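Side-chain contact in CRISPR-associated protein, Cse2 family (Meiothermus ruber, PDB 3WA8), which probably binds G-rich crRNA sequence and helps stabilise the R-loop as the CasB (Cse2) protein of a type I-E CRISPR system: residues Ile113-Leu118 against Asp156-Tyr161. Sequence-based numbering, arbitrary orientation.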
loop_
_atom_site.group_PDB
_atom_site.type_symbol
_atom_site.label_atom_id
_atom_site.label_comp_id
_atom_site.label_asym_id
_atom_site.label_seq_id
_atom_site.Cartn_x
_atom_site.Cartn_y
_atom_site.Cartn_z
ATOM N N ILE A 113 7.431 -6.576 0.987
ATOM C CA ILE A 113 8.087 -7.035 -0.220
ATOM C C ILE A 113 9.255 -7.975 0.108
ATOM O O ILE A 113 9.468 -8.994 -0.587
ATOM C CB ILE A 113 8.502 -5.863 -1.128
ATOM C CG1 ILE A 113 7.267 -5.250 -1.775
ATOM C CG2 ILE A 113 9.446 -6.315 -2.262
ATOM C CD1 ILE A 113 7.440 -3.806 -2.139
ATOM N N ALA A 114 9.991 -7.658 1.170
ATOM C CA ALA A 114 11.098 -8.509 1.564
ATOM C C ALA A 114 10.573 -9.878 1.940
ATOM O O ALA A 114 11.177 -10.898 1.603
ATOM C CB ALA A 114 11.842 -7.913 2.704
ATOM N N GLN A 115 9.434 -9.904 2.626
ATOM C CA GLN A 115 8.836 -11.158 3.061
ATOM C C GLN A 115 8.505 -12.010 1.842
ATOM O O GLN A 115 8.705 -13.235 1.851
ATOM C CB GLN A 115 7.587 -10.895 3.904
ATOM C CG GLN A 115 7.886 -10.570 5.336
ATOM C CD GLN A 115 6.660 -10.204 6.123
ATOM O OE1 GLN A 115 5.871 -9.367 5.710
ATOM N NE2 GLN A 115 6.512 -10.804 7.287
ATOM N N LEU A 116 8.007 -11.348 0.796
ATOM C CA LEU A 116 7.685 -11.998 -0.456
ATOM C C LEU A 116 8.975 -12.517 -1.101
ATOM O O LEU A 116 9.065 -13.693 -1.499
ATOM C CB LEU A 116 6.970 -11.014 -1.354
ATOM C CG LEU A 116 6.912 -11.376 -2.818
ATOM C CD1 LEU A 116 5.967 -12.549 -3.028
ATOM C CD2 LEU A 116 6.481 -10.182 -3.595
ATOM N N TYR A 117 9.980 -11.650 -1.162
ATOM C CA TYR A 117 11.288 -12.009 -1.668
ATOM C C TYR A 117 11.810 -13.287 -1.030
ATOM O O TYR A 117 12.226 -14.206 -1.734
ATOM C CB TYR A 117 12.222 -10.852 -1.396
ATOM C CG TYR A 117 13.667 -11.067 -1.723
ATOM C CD1 TYR A 117 14.086 -11.231 -3.032
ATOM C CD2 TYR A 117 14.622 -11.048 -0.727
ATOM C CE1 TYR A 117 15.415 -11.399 -3.337
ATOM C CE2 TYR A 117 15.960 -11.224 -1.018
ATOM C CZ TYR A 117 16.353 -11.395 -2.328
ATOM O OH TYR A 117 17.681 -11.563 -2.633
ATOM N N LEU A 118 11.768 -13.360 0.298
ATOM C CA LEU A 118 12.306 -14.517 1.026
ATOM C C LEU A 118 11.452 -15.760 0.830
ATOM O O LEU A 118 11.969 -16.873 0.793
ATOM C CB LEU A 118 12.447 -14.213 2.517
ATOM C CG LEU A 118 13.475 -13.160 2.952
ATOM C CD1 LEU A 118 13.008 -12.460 4.208
ATOM C CD2 LEU A 118 14.873 -13.730 3.154
ATOM N N ASP A 156 0.183 -16.227 0.950
ATOM C CA ASP A 156 -1.036 -16.139 1.715
ATOM C C ASP A 156 -0.832 -15.311 2.994
ATOM O O ASP A 156 -1.727 -14.564 3.411
ATOM C CB ASP A 156 -1.527 -17.546 2.039
ATOM C CG ASP A 156 -2.912 -17.544 2.562
ATOM O OD1 ASP A 156 -3.559 -16.473 2.508
ATOM O OD2 ASP A 156 -3.356 -18.615 3.021
ATOM N N ASP A 157 0.373 -15.429 3.557
ATOM C CA ASP A 157 0.626 -15.122 4.947
ATOM C C ASP A 157 1.208 -13.742 5.157
ATOM O O ASP A 157 1.583 -13.418 6.271
ATOM C CB ASP A 157 1.598 -16.159 5.516
ATOM C CG ASP A 157 1.157 -17.595 5.229
ATOM O OD1 ASP A 157 0.423 -17.810 4.231
ATOM O OD2 ASP A 157 1.528 -18.523 5.997
ATOM N N ILE A 158 1.304 -12.931 4.111
ATOM C CA ILE A 158 1.950 -11.634 4.248
ATOM C C ILE A 158 0.959 -10.492 4.401
ATOM O O ILE A 158 0.106 -10.274 3.542
ATOM C CB ILE A 158 2.835 -11.340 3.047
ATOM C CG1 ILE A 158 3.982 -12.344 3.017
ATOM C CG2 ILE A 158 3.359 -9.897 3.097
ATOM C CD1 ILE A 158 4.811 -12.275 1.788
ATOM N N ARG A 159 1.083 -9.763 5.501
ATOM C CA ARG A 159 0.191 -8.654 5.796
ATOM C C ARG A 159 0.653 -7.398 5.089
ATOM O O ARG A 159 1.823 -7.115 5.119
ATOM C CB ARG A 159 0.162 -8.412 7.308
ATOM C CG ARG A 159 -0.463 -7.094 7.710
ATOM C CD ARG A 159 -1.084 -7.123 9.096
ATOM N NE ARG A 159 -1.673 -5.825 9.417
ATOM C CZ ARG A 159 -1.923 -5.396 10.650
ATOM N NH1 ARG A 159 -1.669 -6.153 11.715
ATOM N NH2 ARG A 159 -2.439 -4.196 10.821
ATOM N N ILE A 160 -0.262 -6.650 4.470
ATOM C CA ILE A 160 0.055 -5.315 3.934
ATOM C C ILE A 160 -0.625 -4.276 4.796
ATOM O O ILE A 160 -1.859 -4.263 4.861
ATOM C CB ILE A 160 -0.481 -5.103 2.500
ATOM C CG1 ILE A 160 0.384 -5.846 1.485
ATOM C CG2 ILE A 160 -0.511 -3.628 2.145
ATOM C CD1 ILE A 160 -0.302 -6.062 0.165
ATOM N N TYR A 161 0.140 -3.405 5.452
ATOM C CA TYR A 161 -0.493 -2.377 6.265
ATOM C C TYR A 161 -1.020 -1.233 5.389
ATOM O O TYR A 161 -0.280 -0.320 5.002
ATOM C CB TYR A 161 0.426 -1.891 7.374
ATOM C CG TYR A 161 0.971 -2.997 8.235
ATOM C CD1 TYR A 161 0.489 -3.219 9.526
ATOM C CD2 TYR A 161 1.992 -3.821 7.783
ATOM C CE1 TYR A 161 1.018 -4.253 10.356
ATOM C CE2 TYR A 161 2.523 -4.859 8.596
ATOM C CZ TYR A 161 2.024 -5.061 9.865
ATOM O OH TYR A 161 2.559 -6.052 10.629
#
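With its CG1 anti to its own carbonyl carbon (chi1 -65°) and the chain then running out straight to CD1 (chi2 172°), Ile158 sends one branch of its side chain onto helix 109-119 between Gln115 and Leu116. The end methyl, CD1, comes up against the helix backbone and lies 3.7 Å from Leu116 CA. The same methyl is 3.8 Å from Gln115 CB and also meets Leu116 CB, so it rests where the side chains of two consecutive residues branch from the helix backbone. Gln115 and Ile158 pass alongside each other in opposite senses, which leaves the second branch, Ile158 CG2, beside the amide oxygen, at 3.7 Å from Gln115 OE1. Cut back to alanine, the residue has neither branch, which would probably open a gap beside Leu116 and leave the Gln115 amide freer to turn. Within the all-helical Cse2 fold, Ile158 thus lets the connection between helices 141-154 and 162-170 pack on helix 109-119, while it also touches Ile152 of the preceding helix. Between side chains, apart from the amide oxygen beside a methyl, the contacts are aliphatic, and CD1 otherwise lies against the Leu116 backbone, which implies that shape and burial, rather than directional polar bonding, join these two segments.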